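Local coordinates for protein fructokinase (Silicibacter sp., PDB 3C8U) that probably transfers a phosphate group from ATP to fructose, as a kinase of the P-loop type, at residues 89-92 with 93-97; 127-131 with 132-136. All blocks are in the same frame, centred on the assembly; numbering follows the deposited sequence.

Overall arrangement
Both contacts are local, and they follow one another along the chain: contact 1 is one stretch of helix 85-97, and contact 2 is the end of strand 126-131 with the loop that leaves it. Their centres lie about 13 Å apart, and they meet through Leu-95 CD1 and Ile-129 CD1, 3.8 Å from each other, where the helix packs against the parallel sheet. Contact 2 is close to the middle of the molecule, about 4 Å from the centre of the chain, and reaches the probable P-loop through Glu-130 and Asn-132. Contact 1, about 15 Å from that centre, joins the sheet to the two-stranded antiparallel hairpin.

Contact 1. Residues 89-92 with 93-97; sequences QRLC and HALKH
Leu-91 and Leu-95, one helical turn apart, make the tight side of this contact. Leu-91 CD1 comes within 3.7 Å of Leu-95 CG, and the two side chains meet at a slant. Leu-95 N also donates to Leu-91 O over 2.9 Å, and Leu-95 CG rests on that carbonyl oxygen. Replacing Leu-95 by alanine would probably leave Leu-91 CD1 without its neighbour and open a gap beside it.

The looser, solvent side belongs to Gln-89 and His-93, which run side by side with the amide and ring planes 38° apart. Their direct touch is light, Gln-89 CG lying 3.9 Å from His-93 CD2. With CG anti to the backbone N (chi1 -178°) and the chain extended beyond it, Gln-89 carries its amide along the imidazole to a bridging water. This water donates to Gln-89 OE1 and lies in the ring plane, 2.8 Å from His-93 NE2.

Helix 85-97 thus turns Leu-91 and Leu-95 to the hairpin strand 101-107, where both touch Val-101 and Leu-91 also meets Tyr-103; Leu-95 additionally reaches Ile-129 of the parallel sheet.

Contact 2. Residues 127-131 with 132-136; sequences AIIEG and NYLLF
With CG anti to its carbonyl carbon (chi1 -56°) and chi2 extended at -169°, Leu-134 sends CD1 back against the backbone of Ile-129 to Gly-131. CG2 of Ile-129, anti to the backbone N of that residue, is the branch that meets this methyl group. The two side chains cross at about a right angle, CG2 of Ile-129 standing 3.9 Å from CD1 of Leu-134. That same CD1 presses on the backbone as well, 3.1 Å from Ile-129 O and 3.6 Å from Gly-131 N.

Gly-131, against whose N the leucine methyl lies, is nearly fully extended, with both phi and psi close to 180°. In the loop that follows, Asn-132 CB sits over the centre of one face of the Tyr-133 ring, 3.9 Å above its plane, while Tyr-133 CD1 lies over the centre of a face of Phe-136. The tyrosine hydroxyl is hydrogen-bonded to Gly-78 O.

No hydrogen bond joins residues 127-131 to 132-136, where the contact is apolar. Polar bonds to other parts of the chain also hold the loop: Leu-134 N to Ser-28 OG and Leu-134 O to Trp-148 NE1. Buried Glu-130 grips Ser-36 OG and Ser-39 OG with its two carboxylate oxygens, and Asn-132 OD1 accepts from Lys-35 NZ. Since Lys-35 and Ser-36 belong to a probable Walker A motif, this chemistry is consistent with the strand end bracing a probable phosphate-binding loop.

Contact 1. Residues 89-92 with 93-97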
loop_
_atom_site.group_PDB
_atom_site.type_symbol
_atom_site.label_atom_id
_atom_site.label_comp_id
_atom_site.label_asym_id
_atom_site.label_seq_id
_atom_site.Cartn_x
_atom_site.Cartn_y
_atom_site.Cartn_z
ATOM N N GLN A 89 -3.926 -7.235 9.055
ATOM C CA GLN A 89 -3.601 -6.721 10.384
ATOM C C GLN A 89 -2.687 -7.705 11.120
ATOM O O GLN A 89 -1.730 -7.302 11.767
ATOM C CB GLN A 89 -4.860 -6.430 11.204
ATOM C CG GLN A 89 -4.564 -5.850 12.572
ATOM C CD GLN A 89 -5.824 -5.382 13.273
ATOM O OE1 GLN A 89 -5.937 -4.229 13.694
ATOM N NE2 GLN A 89 -6.790 -6.272 13.385
ATOM N N ARG A 90 -2.988 -8.993 10.974
ATOM C CA ARG A 90 -2.215 -10.048 11.625
ATOM C C ARG A 90 -0.783 -10.056 11.107
ATOM O O ARG A 90 0.162 -10.248 11.859
ATOM C CB ARG A 90 -2.862 -11.430 11.455
ATOM C CG ARG A 90 -3.955 -11.700 12.466
ATOM C CD ARG A 90 -4.454 -13.164 12.470
ATOM N NE ARG A 90 -5.179 -13.505 11.262
ATOM C CZ ARG A 90 -6.479 -13.298 11.129
ATOM N NH1 ARG A 90 -7.151 -12.765 12.144
ATOM N NH2 ARG A 90 -7.094 -13.619 9.997
ATOM N N LEU A 91 -0.630 -9.824 9.810
ATOM C CA LEU A 91 0.713 -9.739 9.195
ATOM C C LEU A 91 1.515 -8.584 9.765
ATOM O O LEU A 91 2.682 -8.732 10.141
ATOM C CB LEU A 91 0.636 -9.610 7.650
ATOM C CG LEU A 91 1.932 -9.110 6.977
ATOM C CD1 LEU A 91 3.097 -10.130 7.150
ATOM C CD2 LEU A 91 1.704 -8.810 5.535
ATOM N N CYS A 92 0.871 -7.424 9.819
ATOM C CA CYS A 92 1.523 -6.223 10.345
ATOM C C CYS A 92 2.074 -6.478 11.754
ATOM O O CYS A 92 3.239 -6.124 12.078
ATOM C CB CYS A 92 0.563 -5.035 10.346
ATOM S SG CYS A 92 0.196 -4.476 8.660
ATOM N N HIS A 93 1.258 -7.136 12.559
ATOM C CA HIS A 93 1.689 -7.482 13.930
ATOM C C HIS A 93 2.853 -8.457 13.935
ATOM O O HIS A 93 3.828 -8.285 14.701
ATOM C CB HIS A 93 0.541 -7.934 14.814
ATOM C CG HIS A 93 -0.343 -6.799 15.241
ATOM N ND1 HIS A 93 0.120 -5.736 15.997
ATOM C CD2 HIS A 93 -1.656 -6.549 15.009
ATOM C CE1 HIS A 93 -0.870 -4.881 16.202
ATOM N NE2 HIS A 93 -1.956 -5.347 15.615
ATOM N N ALA A 94 2.779 -9.453 13.052
ATOM C CA ALA A 94 3.801 -10.526 13.001
ATOM C C ALA A 94 5.158 -9.940 12.602
ATOM O O ALA A 94 6.209 -10.322 13.118
ATOM C CB ALA A 94 3.406 -11.657 12.024
ATOM N N LEU A 95 5.099 -8.962 11.730
ATOM C CA LEU A 95 6.321 -8.338 11.191
ATOM C C LEU A 95 7.198 -7.683 12.244
ATOM O O LEU A 95 8.440 -7.636 12.127
ATOM C CB LEU A 95 5.997 -7.341 10.094
ATOM C CG LEU A 95 5.671 -7.956 8.739
ATOM C CD1 LEU A 95 5.112 -6.895 7.782
ATOM C CD2 LEU A 95 6.894 -8.700 8.137
ATOM N N LYS A 96 6.554 -7.210 13.299
ATOM C CA LYS A 96 7.284 -6.513 14.373
ATOM C C LYS A 96 8.219 -7.457 15.099
ATOM O O LYS A 96 9.411 -7.171 15.279
ATOM C CB LYS A 96 6.324 -5.868 15.378
ATOM C CG LYS A 96 7.018 -5.148 16.534
ATOM C CD LYS A 96 5.993 -4.626 17.558
ATOM C CE LYS A 96 6.556 -3.553 18.484
ATOM N NZ LYS A 96 6.995 -2.315 17.752
ATOM N N HIS A 97 7.709 -8.618 15.499
ATOM C CA HIS A 97 8.533 -9.464 16.350
ATOM C C HIS A 97 8.874 -10.836 15.857
ATOM O O HIS A 97 9.713 -11.501 16.456
ATOM C CB HIS A 97 7.983 -9.513 17.764
ATOM C CG HIS A 97 8.452 -8.356 18.597
ATOM N ND1 HIS A 97 9.792 -8.066 18.772
ATOM C CD2 HIS A 97 7.769 -7.391 19.264
ATOM C CE1 HIS A 97 9.913 -6.992 19.528
ATOM N NE2 HIS A 97 8.704 -6.557 19.834
HETATM O O HOH W 1 -4.263 -3.759 15.500
#

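Contact 2. Residues 127-131 with 132-136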
loop_
_atom_site.group_PDB
_atom_site.type_symbol
_atom_site.label_atom_id
_atom_site.label_comp_id
_atom_site.label_asym_id
_atom_site.label_seq_id
_atom_site.Cartn_x
_atom_site.Cartn_y
_atom_site.Cartn_z
ATOM N N ALA A 127 10.343 -2.678 7.354
ATOM C CA ALA A 127 9.354 -3.036 6.342
ATOM C C ALA A 127 8.569 -1.787 5.989
ATOM O O ALA A 127 7.979 -1.118 6.852
ATOM C CB ALA A 127 8.405 -4.147 6.840
ATOM N N ILE A 128 8.622 -1.471 4.703
ATOM C CA ILE A 128 7.848 -0.389 4.138
ATOM C C ILE A 128 6.607 -1.059 3.591
ATOM O O ILE A 128 6.668 -1.788 2.606
ATOM C CB ILE A 128 8.552 0.364 3.020
ATOM C CG1 ILE A 128 9.851 0.989 3.533
ATOM C CG2 ILE A 128 7.595 1.417 2.395
ATOM C CD1 ILE A 128 10.661 1.530 2.431
ATOM N N ILE A 129 5.503 -0.813 4.285
ATOM C CA ILE A 129 4.213 -1.426 3.967
ATOM C C ILE A 129 3.525 -0.423 3.066
ATOM O O ILE A 129 3.401 0.738 3.421
ATOM C CB ILE A 129 3.344 -1.656 5.225
ATOM C CG1 ILE A 129 4.101 -2.401 6.330
ATOM C CG2 ILE A 129 1.990 -2.363 4.862
ATOM C CD1 ILE A 129 4.747 -3.640 5.895
ATOM N N GLU A 130 3.135 -0.869 1.875
ATOM C CA GLU A 130 2.526 0.004 0.898
ATOM C C GLU A 130 1.129 -0.466 0.551
ATOM O O GLU A 130 0.868 -1.638 0.352
ATOM C CB GLU A 130 3.422 0.210 -0.348
ATOM C CG GLU A 130 3.444 -0.918 -1.313
ATOM C CD GLU A 130 4.178 -0.614 -2.600
ATOM O OE1 GLU A 130 4.726 0.493 -2.743
ATOM O OE2 GLU A 130 4.246 -1.524 -3.453
ATOM N N GLY A 131 0.218 0.493 0.539
ATOM C CA GLY A 131 -1.196 0.222 0.165
ATOM C C GLY A 131 -2.060 1.454 0.057
ATOM O O GLY A 131 -1.636 2.556 0.321
ATOM N N ASN A 132 -3.321 1.244 -0.267
ATOM C CA ASN A 132 -4.253 2.350 -0.424
ATOM C C ASN A 132 -4.919 2.782 0.881
ATOM O O ASN A 132 -5.405 3.896 0.983
ATOM C CB ASN A 132 -5.301 1.984 -1.483
ATOM C CG ASN A 132 -4.678 1.764 -2.848
ATOM O OD1 ASN A 132 -3.757 2.500 -3.247
ATOM N ND2 ASN A 132 -5.153 0.775 -3.561
ATOM N N TYR A 133 -4.969 1.869 1.856
ATOM C CA TYR A 133 -5.784 2.058 3.073
ATOM C C TYR A 133 -5.007 2.056 4.377
ATOM O O TYR A 133 -5.496 1.538 5.377
ATOM C CB TYR A 133 -6.906 1.000 3.136
ATOM C CG TYR A 133 -7.718 0.980 1.858
ATOM C CD1 TYR A 133 -8.457 2.094 1.468
ATOM C CD2 TYR A 133 -7.718 -0.126 1.025
ATOM C CE1 TYR A 133 -9.178 2.095 0.283
ATOM C CE2 TYR A 133 -8.437 -0.128 -0.160
ATOM C CZ TYR A 133 -9.163 0.980 -0.524
ATOM O OH TYR A 133 -9.878 0.972 -1.709
ATOM N N LEU A 134 -3.822 2.682 4.363
ATOM C CA LEU A 134 -2.923 2.666 5.520
ATOM C C LEU A 134 -3.087 3.844 6.459
ATOM O O LEU A 134 -2.549 3.839 7.570
ATOM C CB LEU A 134 -1.467 2.523 5.083
ATOM C CG LEU A 134 -1.161 1.277 4.207
ATOM C CD1 LEU A 134 0.374 1.135 4.095
ATOM C CD2 LEU A 134 -1.823 -0.044 4.701
ATOM N N LEU A 135 -3.864 4.819 5.993
ATOM C CA LEU A 135 -4.149 6.074 6.711
ATOM C C LEU A 135 -5.632 6.402 6.550
ATOM O O LEU A 135 -6.047 7.512 6.235
ATOM C CB LEU A 135 -3.268 7.220 6.193
ATOM C CG LEU A 135 -1.782 7.108 6.596
ATOM C CD1 LEU A 135 -0.935 8.245 6.034
ATOM C CD2 LEU A 135 -1.585 6.996 8.117
ATOM N N PHE A 136 -6.412 5.352 6.717
ATOM C CA PHE A 136 -7.833 5.339 6.338
ATOM C C PHE A 136 -8.772 5.309 7.544
ATOM O O PHE A 136 -8.776 4.382 8.365
ATOM C CB PHE A 136 -8.051 4.133 5.402
ATOM C CG PHE A 136 -9.387 4.092 4.738
ATOM C CD1 PHE A 136 -9.768 5.073 3.830
ATOM C CD2 PHE A 136 -10.248 3.025 4.973
ATOM C CE1 PHE A 136 -11.002 5.008 3.195
ATOM C CE2 PHE A 136 -11.500 2.957 4.350
ATOM C CZ PHE A 136 -11.881 3.946 3.469
#